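Periplasmic binding protein component of an ABC type zinc uptake transporter (Synechocystis sp., PDB 1PQ4) binds zinc ions in the periplasm and probably delivers them to an ABC transporter for uptake into the cell. Local coordinates at residues D35-E40 against A130-W135; Y55-L60 against P65-L70; T87-E92 against S199-A204. One frame throughout, in Å; residues are numbered along the deposited sequence.

Contact 1 of 3, residues D35-E40 against A130-W135. With ZN (zinc ion), chain C.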
loop_
_atom_site.group_PDB
_atom_site.type_symbol
_atom_site.label_atom_id
_atom_site.label_comp_id
_atom_site.label_asym_id
_atom_site.label_seq_id
_atom_site.Cartn_x
_atom_site.Cartn_y
_atom_site.Cartn_z
ATOM N N ASP A 35 8.753 8.511 -1.414
ATOM C CA ASP A 35 8.324 7.642 -2.504
ATOM C C ASP A 35 9.125 6.348 -2.262
ATOM O O ASP A 35 10.355 6.335 -2.385
ATOM C CB ASP A 35 8.678 8.279 -3.855
ATOM C CG ASP A 35 8.685 7.269 -5.016
ATOM O OD1 ASP A 35 8.124 6.148 -4.883
ATOM O OD2 ASP A 35 9.249 7.602 -6.076
ATOM N N PRO A 36 8.429 5.227 -1.933
ATOM C CA PRO A 36 9.099 3.954 -1.667
ATOM C C PRO A 36 9.814 3.382 -2.877
ATOM O O PRO A 36 10.797 2.667 -2.742
ATOM C CB PRO A 36 7.950 3.042 -1.191
ATOM C CG PRO A 36 6.785 3.542 -1.969
ATOM C CD PRO A 36 6.957 5.051 -1.959
ATOM N N HIS A 37 9.316 3.700 -4.062
ATOM C CA HIS A 37 9.930 3.203 -5.276
ATOM C C HIS A 37 11.339 3.732 -5.600
ATOM O O HIS A 37 12.034 3.154 -6.416
ATOM C CB HIS A 37 9.010 3.486 -6.452
ATOM C CG HIS A 37 7.616 2.966 -6.254
ATOM N ND1 HIS A 37 7.291 1.637 -6.390
ATOM C CD2 HIS A 37 6.466 3.608 -5.930
ATOM C CE1 HIS A 37 5.996 1.476 -6.163
ATOM N NE2 HIS A 37 5.472 2.659 -5.882
ATOM N N THR A 38 11.736 4.841 -5.009
ATOM C CA THR A 38 13.056 5.378 -5.275
ATOM C C THR A 38 13.825 5.522 -3.965
ATOM O O THR A 38 14.888 6.128 -3.930
ATOM C CB THR A 38 12.988 6.770 -5.956
ATOM O OG1 THR A 38 12.302 7.695 -5.105
ATOM C CG2 THR A 38 12.283 6.679 -7.289
ATOM N N TYR A 39 13.293 4.964 -2.880
ATOM C CA TYR A 39 13.972 5.062 -1.597
ATOM C C TYR A 39 15.254 4.230 -1.534
ATOM O O TYR A 39 15.329 3.121 -2.064
ATOM C CB TYR A 39 13.073 4.571 -0.466
ATOM C CG TYR A 39 13.652 4.838 0.899
ATOM C CD1 TYR A 39 13.756 6.141 1.374
ATOM C CD2 TYR A 39 14.116 3.805 1.697
ATOM C CE1 TYR A 39 14.308 6.408 2.618
ATOM C CE2 TYR A 39 14.678 4.061 2.946
ATOM C CZ TYR A 39 14.763 5.364 3.394
ATOM O OH TYR A 39 15.298 5.635 4.623
ATOM N N GLU A 40 16.268 4.770 -0.879
ATOM C CA GLU A 40 17.482 3.997 -0.698
ATOM C C GLU A 40 17.747 4.018 0.808
ATOM O O GLU A 40 17.809 5.081 1.426
ATOM C CB GLU A 40 18.666 4.568 -1.480
ATOM C CG GLU A 40 19.689 3.454 -1.734
ATOM C CD GLU A 40 20.814 3.833 -2.679
ATOM O OE1 GLU A 40 21.561 4.800 -2.371
ATOM O OE2 GLU A 40 20.952 3.152 -3.729
ATOM N N ALA A 130 5.159 -7.047 -12.149
ATOM C CA ALA A 130 4.033 -7.156 -11.253
ATOM C C ALA A 130 3.767 -5.829 -10.545
ATOM O O ALA A 130 4.680 -5.067 -10.259
ATOM C CB ALA A 130 4.322 -8.213 -10.222
ATOM N N ASP A 131 2.500 -5.559 -10.276
ATOM C CA ASP A 131 2.115 -4.335 -9.552
ATOM C C ASP A 131 2.289 -4.753 -8.109
ATOM O O ASP A 131 1.643 -5.680 -7.640
ATOM C CB ASP A 131 0.650 -4.018 -9.812
ATOM C CG ASP A 131 0.222 -2.706 -9.168
ATOM O OD1 ASP A 131 0.726 -2.361 -8.071
ATOM O OD2 ASP A 131 -0.627 -2.043 -9.772
ATOM N N PRO A 132 3.135 -4.048 -7.367
ATOM C CA PRO A 132 3.350 -4.436 -5.978
ATOM C C PRO A 132 2.407 -3.859 -4.901
ATOM O O PRO A 132 2.557 -4.183 -3.740
ATOM C CB PRO A 132 4.789 -3.962 -5.735
ATOM C CG PRO A 132 4.780 -2.631 -6.434
ATOM C CD PRO A 132 3.976 -2.890 -7.732
ATOM N N HIS A 133 1.419 -3.075 -5.308
ATOM C CA HIS A 133 0.604 -2.378 -4.318
ATOM C C HIS A 133 -0.466 -3.228 -3.667
ATOM O O HIS A 133 -1.641 -2.828 -3.538
ATOM C CB HIS A 133 0.026 -1.132 -4.992
ATOM C CG HIS A 133 1.067 -0.195 -5.539
ATOM N ND1 HIS A 133 1.510 -0.250 -6.852
ATOM C CD2 HIS A 133 1.735 0.832 -4.960
ATOM C CE1 HIS A 133 2.392 0.706 -7.056
ATOM N NE2 HIS A 133 2.546 1.379 -5.930
ATOM N N ILE A 134 -0.062 -4.427 -3.261
ATOM C CA ILE A 134 -1.041 -5.363 -2.709
ATOM C C ILE A 134 -1.495 -5.029 -1.277
ATOM O O ILE A 134 -2.452 -5.627 -0.776
ATOM C CB ILE A 134 -0.468 -6.814 -2.725
ATOM C CG1 ILE A 134 0.848 -6.854 -1.889
ATOM C CG2 ILE A 134 -0.229 -7.230 -4.210
ATOM C CD1 ILE A 134 0.893 -6.348 -0.465
ATOM N N TRP A 135 -0.847 -4.055 -0.642
ATOM C CA TRP A 135 -1.209 -3.774 0.750
ATOM C C TRP A 135 -2.441 -2.901 0.895
ATOM O O TRP A 135 -2.859 -2.597 2.026
ATOM C CB TRP A 135 -0.015 -3.138 1.509
ATOM C CG TRP A 135 0.315 -1.723 1.009
ATOM C CD1 TRP A 135 -0.223 -0.534 1.435
ATOM C CD2 TRP A 135 1.281 -1.398 0.012
ATOM N NE1 TRP A 135 0.370 0.523 0.761
ATOM C CE2 TRP A 135 1.298 0.018 -0.117
ATOM C CE3 TRP A 135 2.149 -2.176 -0.783
ATOM C CZ2 TRP A 135 2.156 0.679 -1.009
ATOM C CZ3 TRP A 135 3.002 -1.525 -1.671
ATOM C CH2 TRP A 135 3.003 -0.109 -1.772
HETATM ZN ZN ZN C . 3.643 3.114 -5.433
HETATM O O HOH W 1 3.152 3.651 -3.273
#
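His37 and His133 meet through a zinc ion, which both bind by NE2. The metal lies 1.9 Å from His37 NE2 and 2.1 Å from His133 NE2. His37 NE2 and His133 NE2 are 3.2 Å apart, a spacing set by the shared ion; no hydrogen bond joins them. The imidazoles approach rim to rim with their planes at 61°. Water 1 lies 2.3 Å from the zinc, at the edge of the His133 ring; with His197 it completes the four ligands.

The firm part is the His133 side. Asp131 OD1 accepts two bonds, from His133 ND1 at 2.6 Å and from the backbone N of His133 at 2.9 Å. The first comes on the syn side of the carboxylate and lies close to the imidazole plane. It fixes the ring's rotation with NE2 facing the metal. The second comes on the anti side, makes an Asx turn and holds the carboxylate in place. The carboxylate would probably also make the imidazole a stronger donor to zinc. Pro132 CG lies over one face of His133 and reaches the edge of His37, 4.3 Å from His37 CE1.

The other side is looser, as His37 is partly exposed. Its CG lies anti to the carbonyl carbon (chi1 -54°), which sends the ring across to the zinc. Another Asx turn joins Asp35 OD1 to the backbone N of His37. Pro36 CG backs one face of the His37 ring.

Residues 35-40 are loop between strand 24-28 and helix 43-48. Residues 130-135 pass from loop into a short 3-10 segment before helix 138-155, with Asp131 against helix 201-206 and Trp135 against helix 10-20.

Contact 2 of 3, residues Y55-L60 against P65-L70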
loop_
_atom_site.group_PDB
_atom_site.type_symbol
_atom_site.label_atom_id
_atom_site.label_comp_id
_atom_site.label_asym_id
_atom_site.label_seq_id
_atom_site.Cartn_x
_atom_site.Cartn_y
_atom_site.Cartn_z
ATOM N N TYR A 55 12.563 -9.838 8.683
ATOM C CA TYR A 55 12.272 -8.681 7.855
ATOM C C TYR A 55 11.058 -9.088 7.040
ATOM O O TYR A 55 11.041 -10.162 6.405
ATOM C CB TYR A 55 13.462 -8.364 6.940
ATOM C CG TYR A 55 13.240 -7.116 6.142
ATOM C CD1 TYR A 55 13.943 -5.924 6.437
ATOM C CD2 TYR A 55 12.284 -7.089 5.129
ATOM C CE1 TYR A 55 13.699 -4.756 5.735
ATOM C CE2 TYR A 55 12.025 -5.918 4.427
ATOM C CZ TYR A 55 12.747 -4.753 4.736
ATOM O OH TYR A 55 12.538 -3.627 3.988
ATOM N N VAL A 56 10.018 -8.260 7.069
ATOM C CA VAL A 56 8.821 -8.608 6.303
ATOM C C VAL A 56 8.735 -7.854 4.978
ATOM O O VAL A 56 8.583 -6.634 4.947
ATOM C CB VAL A 56 7.544 -8.374 7.140
ATOM C CG1 VAL A 56 6.261 -8.659 6.261
ATOM C CG2 VAL A 56 7.565 -9.337 8.325
ATOM N N LEU A 57 8.871 -8.604 3.885
ATOM C CA LEU A 57 8.829 -8.063 2.547
ATOM C C LEU A 57 7.420 -7.900 2.011
ATOM O O LEU A 57 6.532 -8.745 2.258
ATOM C CB LEU A 57 9.518 -9.027 1.578
ATOM C CG LEU A 57 10.967 -9.420 1.892
ATOM C CD1 LEU A 57 11.320 -10.742 1.160
ATOM C CD2 LEU A 57 11.876 -8.284 1.496
ATOM N N ILE A 58 7.215 -6.835 1.253
ATOM C CA ILE A 58 5.941 -6.709 0.559
ATOM C C ILE A 58 6.047 -7.799 -0.546
ATOM O O ILE A 58 5.082 -8.490 -0.882
ATOM C CB ILE A 58 5.833 -5.317 -0.108
ATOM C CG1 ILE A 58 5.503 -4.245 0.961
ATOM C CG2 ILE A 58 4.829 -5.354 -1.246
ATOM C CD1 ILE A 58 6.649 -3.877 1.827
ATOM N N GLY A 59 7.241 -7.943 -1.123
ATOM C CA GLY A 59 7.412 -8.943 -2.171
ATOM C C GLY A 59 7.119 -8.382 -3.551
ATOM O O GLY A 59 7.042 -7.168 -3.738
ATOM N N LEU A 60 6.930 -9.273 -4.509
ATOM C CA LEU A 60 6.646 -8.910 -5.894
ATOM C C LEU A 60 7.644 -7.938 -6.461
ATOM O O LEU A 60 7.309 -7.107 -7.296
ATOM C CB LEU A 60 5.201 -8.351 -6.032
ATOM C CG LEU A 60 4.123 -9.392 -5.692
ATOM C CD1 LEU A 60 2.726 -8.759 -5.676
ATOM C CD2 LEU A 60 4.169 -10.540 -6.758
ATOM N N PRO A 65 15.508 -3.483 -5.268
ATOM C CA PRO A 65 16.623 -2.529 -5.174
ATOM C C PRO A 65 17.492 -2.597 -3.898
ATOM O O PRO A 65 18.658 -2.237 -3.920
ATOM C CB PRO A 65 15.930 -1.175 -5.264
ATOM C CG PRO A 65 14.629 -1.480 -5.935
ATOM C CD PRO A 65 14.226 -2.771 -5.356
ATOM N N TRP A 66 16.916 -3.036 -2.793
ATOM C CA TRP A 66 17.632 -3.065 -1.527
ATOM C C TRP A 66 17.917 -4.461 -1.079
ATOM O O TRP A 66 18.587 -4.642 -0.053
ATOM C CB TRP A 66 16.787 -2.462 -0.390
ATOM C CG TRP A 66 15.886 -1.377 -0.774
ATOM C CD1 TRP A 66 16.184 -0.306 -1.577
ATOM C CD2 TRP A 66 14.517 -1.220 -0.379
ATOM N NE1 TRP A 66 15.077 0.502 -1.708
ATOM C CE2 TRP A 66 14.043 -0.033 -0.983
ATOM C CE3 TRP A 66 13.644 -1.966 0.432
ATOM C CZ2 TRP A 66 12.730 0.433 -0.802
ATOM C CZ3 TRP A 66 12.341 -1.502 0.613
ATOM C CH2 TRP A 66 11.899 -0.311 -0.001
ATOM N N LEU A 67 17.389 -5.450 -1.798
ATOM C CA LEU A 67 17.529 -6.821 -1.333
ATOM C C LEU A 67 18.948 -7.274 -0.954
ATOM O O LEU A 67 19.154 -7.816 0.147
ATOM C CB LEU A 67 16.902 -7.799 -2.341
ATOM C CG LEU A 67 15.687 -8.623 -1.869
ATOM C CD1 LEU A 67 15.575 -9.843 -2.756
ATOM C CD2 LEU A 67 15.837 -9.089 -0.433
ATOM N N GLU A 68 19.921 -7.039 -1.836
ATOM C CA GLU A 68 21.294 -7.459 -1.561
ATOM C C GLU A 68 21.836 -6.769 -0.328
ATOM O O GLU A 68 22.540 -7.389 0.479
ATOM C CB GLU A 68 22.208 -7.150 -2.752
ATOM C CG GLU A 68 21.892 -8.002 -3.968
ATOM C CD GLU A 68 21.850 -9.477 -3.628
ATOM O OE1 GLU A 68 22.864 -10.004 -3.114
ATOM O OE2 GLU A 68 20.800 -10.115 -3.868
ATOM N N LYS A 69 21.484 -5.498 -0.167
ATOM C CA LYS A 69 21.972 -4.732 0.988
ATOM C C LYS A 69 21.366 -5.225 2.289
ATOM O O LYS A 69 22.040 -5.279 3.307
ATOM C CB LYS A 69 21.680 -3.242 0.804
ATOM C CG LYS A 69 22.393 -2.640 -0.409
ATOM C CD LYS A 69 22.158 -1.136 -0.538
ATOM C CE LYS A 69 22.937 -0.580 -1.727
ATOM N NZ LYS A 69 22.794 0.892 -1.813
ATOM N N LEU A 70 20.083 -5.573 2.273
ATOM C CA LEU A 70 19.480 -6.106 3.503
ATOM C C LEU A 70 20.171 -7.397 3.927
ATOM O O LEU A 70 20.490 -7.574 5.108
ATOM C CB LEU A 70 17.994 -6.451 3.287
ATOM C CG LEU A 70 17.107 -5.296 2.878
ATOM C CD1 LEU A 70 15.660 -5.834 2.675
ATOM C CD2 LEU A 70 17.177 -4.212 4.009
#
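A methyl of Leu70 rests on the ring of Tyr55 and joins the helix to the strand in a beta-alpha-beta unit, made of strand 54-57, helix 67-73 and strand 78-81. The phenol ring reaches out from the sheet, and Leu70 comes down on it from the helix. The two side chains cross at about a right angle. Leu70 CD1 sits over one face of the ring in a CH-pi contact, 3.8 Å from the Tyr55 centroid and 16° off the normal. The other methyl, Leu70 CD2, reaches the ring at Tyr55 CE1, 3.9 Å away. Tyr55 holds CG anti to the backbone N (chi1 -176°), which carries the ring out toward the helix.

Trp66 stands just before the helix and also crosses Tyr55 at about a right angle. Its six-membered ring meets the phenol oxygen obliquely, with Trp66 CZ3 4.0 Å from Tyr55 OH. This is van der Waals contact. The hydroxyl has its polar partner in Ser8, and the indole NH of Trp66 is bonded to the backbone O of Tyr39.

The contact is largely buried, and no hydrogen bond crosses between the two segments. Tyr55 also packs on Leu79 of the next strand. The contact is part of the layer between helix and parallel sheet. One turn back along the helix the packing thins to a single pair of methyls, Leu57 CD2 and Leu67 CD2, 4.5 Å apart.

Contact 3 of 3, residues T87-E92 against S199-A204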
loop_
_atom_site.group_PDB
_atom_site.type_symbol
_atom_site.label_atom_id
_atom_site.label_comp_id
_atom_site.label_asym_id
_atom_site.label_seq_id
_atom_site.Cartn_x
_atom_site.Cartn_y
_atom_site.Cartn_z
ATOM N N THR A 87 -1.662 -13.855 -6.868
ATOM C CA THR A 87 -1.522 -13.642 -8.312
ATOM C C THR A 87 -1.544 -12.111 -8.513
ATOM O O THR A 87 -2.550 -11.461 -8.217
ATOM C CB THR A 87 -2.699 -14.270 -9.106
ATOM O OG1 THR A 87 -2.740 -15.700 -8.883
ATOM C CG2 THR A 87 -2.525 -13.984 -10.568
ATOM N N PRO A 88 -0.470 -11.536 -9.051
ATOM C CA PRO A 88 -0.439 -10.087 -9.241
ATOM C C PRO A 88 -1.058 -9.573 -10.511
ATOM O O PRO A 88 -1.331 -10.324 -11.441
ATOM C CB PRO A 88 1.039 -9.779 -9.254
ATOM C CG PRO A 88 1.566 -10.995 -10.096
ATOM C CD PRO A 88 0.784 -12.168 -9.540
ATOM N N LEU A 89 -1.256 -8.257 -10.524
ATOM C CA LEU A 89 -1.729 -7.571 -11.699
ATOM C C LEU A 89 -0.404 -7.114 -12.296
ATOM O O LEU A 89 0.586 -6.996 -11.591
ATOM C CB LEU A 89 -2.513 -6.307 -11.327
ATOM C CG LEU A 89 -3.928 -6.490 -10.841
ATOM C CD1 LEU A 89 -4.394 -5.143 -10.255
ATOM C CD2 LEU A 89 -4.798 -6.971 -12.011
ATOM N N GLU A 90 -0.380 -6.825 -13.585
ATOM C CA GLU A 90 0.853 -6.344 -14.173
ATOM C C GLU A 90 0.765 -4.841 -14.428
ATOM O O GLU A 90 -0.323 -4.301 -14.638
ATOM C CB GLU A 90 1.122 -7.097 -15.464
ATOM C CG GLU A 90 0.813 -8.586 -15.324
ATOM C CD GLU A 90 1.780 -9.467 -16.076
ATOM O OE1 GLU A 90 2.027 -9.183 -17.272
ATOM O OE2 GLU A 90 2.287 -10.446 -15.469
ATOM N N MET A 91 1.900 -4.155 -14.340
ATOM C CA MET A 91 1.947 -2.734 -14.638
ATOM C C MET A 91 2.565 -2.697 -16.028
ATOM O O MET A 91 3.793 -2.739 -16.177
ATOM C CB MET A 91 2.839 -1.974 -13.663
ATOM C CG MET A 91 2.248 -1.793 -12.294
ATOM S SD MET A 91 3.202 -0.631 -11.279
ATOM C CE MET A 91 4.742 -1.593 -10.983
ATOM N N GLU A 92 1.695 -2.668 -17.039
ATOM C CA GLU A 92 2.093 -2.628 -18.449
ATOM C C GLU A 92 2.781 -3.908 -18.910
ATOM O O GLU A 92 3.605 -3.871 -19.823
ATOM C CB GLU A 92 3.009 -1.417 -18.710
ATOM N N SER A 199 -1.235 3.736 -7.219
ATOM C CA SER A 199 -0.992 2.708 -6.232
ATOM C C SER A 199 -2.286 1.995 -5.877
ATOM O O SER A 199 -2.306 1.161 -4.965
ATOM C CB SER A 199 -0.401 3.351 -4.987
ATOM O OG SER A 199 -1.125 4.485 -4.666
ATOM N N TRP A 200 -3.370 2.298 -6.590
ATOM C CA TRP A 200 -4.666 1.749 -6.181
ATOM C C TRP A 200 -5.286 0.702 -7.112
ATOM O O TRP A 200 -6.506 0.496 -7.065
ATOM C CB TRP A 200 -5.685 2.913 -5.985
ATOM C CG TRP A 200 -5.163 4.028 -5.104
ATOM C CD1 TRP A 200 -4.470 5.151 -5.500
ATOM C CD2 TRP A 200 -5.188 4.053 -3.679
ATOM N NE1 TRP A 200 -4.056 5.867 -4.394
ATOM C CE2 TRP A 200 -4.482 5.210 -3.263
ATOM C CE3 TRP A 200 -5.740 3.204 -2.705
ATOM C CZ2 TRP A 200 -4.308 5.532 -1.919
ATOM C CZ3 TRP A 200 -5.571 3.529 -1.362
ATOM C CH2 TRP A 200 -4.853 4.687 -0.981
ATOM N N ALA A 201 -4.479 0.028 -7.938
ATOM C CA ALA A 201 -5.078 -0.940 -8.876
ATOM C C ALA A 201 -5.777 -2.119 -8.160
ATOM O O ALA A 201 -6.814 -2.582 -8.588
ATOM C CB ALA A 201 -3.980 -1.477 -9.842
ATOM N N TYR A 202 -5.204 -2.627 -7.069
ATOM C CA TYR A 202 -5.845 -3.760 -6.397
ATOM C C TYR A 202 -7.106 -3.306 -5.686
ATOM O O TYR A 202 -8.145 -3.954 -5.725
ATOM C CB TYR A 202 -4.857 -4.390 -5.407
ATOM C CG TYR A 202 -3.710 -5.053 -6.171
ATOM C CD1 TYR A 202 -3.864 -6.370 -6.698
ATOM C CD2 TYR A 202 -2.501 -4.399 -6.352
ATOM C CE1 TYR A 202 -2.842 -7.002 -7.372
ATOM C CE2 TYR A 202 -1.421 -5.041 -7.027
ATOM C CZ TYR A 202 -1.613 -6.354 -7.529
ATOM O OH TYR A 202 -0.542 -7.035 -8.104
ATOM N N PHE A 203 -6.993 -2.155 -5.032
ATOM C CA PHE A 203 -8.136 -1.576 -4.310
ATOM C C PHE A 203 -9.237 -1.369 -5.333
ATOM O O PHE A 203 -10.401 -1.721 -5.127
ATOM C CB PHE A 203 -7.667 -0.221 -3.678
ATOM C CG PHE A 203 -8.773 0.566 -3.050
ATOM C CD1 PHE A 203 -9.157 0.318 -1.747
ATOM C CD2 PHE A 203 -9.419 1.567 -3.774
ATOM C CE1 PHE A 203 -10.201 1.073 -1.148
ATOM C CE2 PHE A 203 -10.446 2.321 -3.190
ATOM C CZ PHE A 203 -10.831 2.064 -1.880
ATOM N N ALA A 204 -8.864 -0.846 -6.484
ATOM C CA ALA A 204 -9.862 -0.565 -7.513
ATOM C C ALA A 204 -10.530 -1.865 -8.051
ATOM O O ALA A 204 -11.760 -1.913 -8.301
ATOM C CB ALA A 204 -9.194 0.186 -8.665
#
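The backbone N of Leu89 is held by Tyr202 OH in the one hydrogen bond of this contact. Leu89 N donates to Tyr202 OH over 2.8 Å, and the bond is nearly straight at 169°. The same hydroxyl is hydrogen-bonded to the backbone O of Asp131. The phenol thus ties two distant parts of one long loop to the helix that bears it. These two partners would fix the end of the tyrosine firmly. The Tyr202 side chain lies about 4 Å from that of the zinc ligand His133, and Asp131 links it to the loop carrying that ligand. It is thus part of the surroundings of the zinc site.

The aromatic interaction is a CH-pi contact. Leu89 CD1 lies over one face of the Tyr202 ring, 3.9 Å from the centroid and 15° off the normal. The two side chains run past each other in opposite directions. Along the way Leu89 CG passes 3.7 Å from Tyr202 CE1. The first torsion of Leu89 (chi1 -78°) sets CG beside its own backbone N, and the branch can follow the ring while that N bonds the hydroxyl.

One apolar contact is added where Leu89 CD1 touches Ala201 CB at 3.7 Å. Separately, Pro88 makes van der Waals contact at the ring edge, with Pro88 CA 3.3 Å from Tyr202 OH.

Residues 87-92 follow strand 78-81, and backbone bonds pair Leu89 with Asp131. Ala201 and Tyr202 open helix 201-206, which follows strand 192-195. Trp200, at the N-cap position, packs against that strand, strand 210-213 and helix 273-288.

Overall arrangement
From the N terminus, strand 24-28 leads into the loop with residues 35-40, where contact 1 opens. Contact 2 comes next and closes a short loop, from strand 54-57 to helix 67-73. It lies wholly between the two segments of contact 1. Residues 87-92 then open contact 3. Contact 1 closes at residues 130-135, and contact 3 closes at residues 199-204, so these two cross along the chain. Contacts 2 and 3 follow in series, and Leu60 packs on Pro88 between them. Contact 2 packs helix 67-73 on the four-stranded parallel sheet. Contact 1 joins two loops at the zinc. Contact 3 joins the long loop after strand 78-81 to helix 201-206, between strands 192-195 and 210-213.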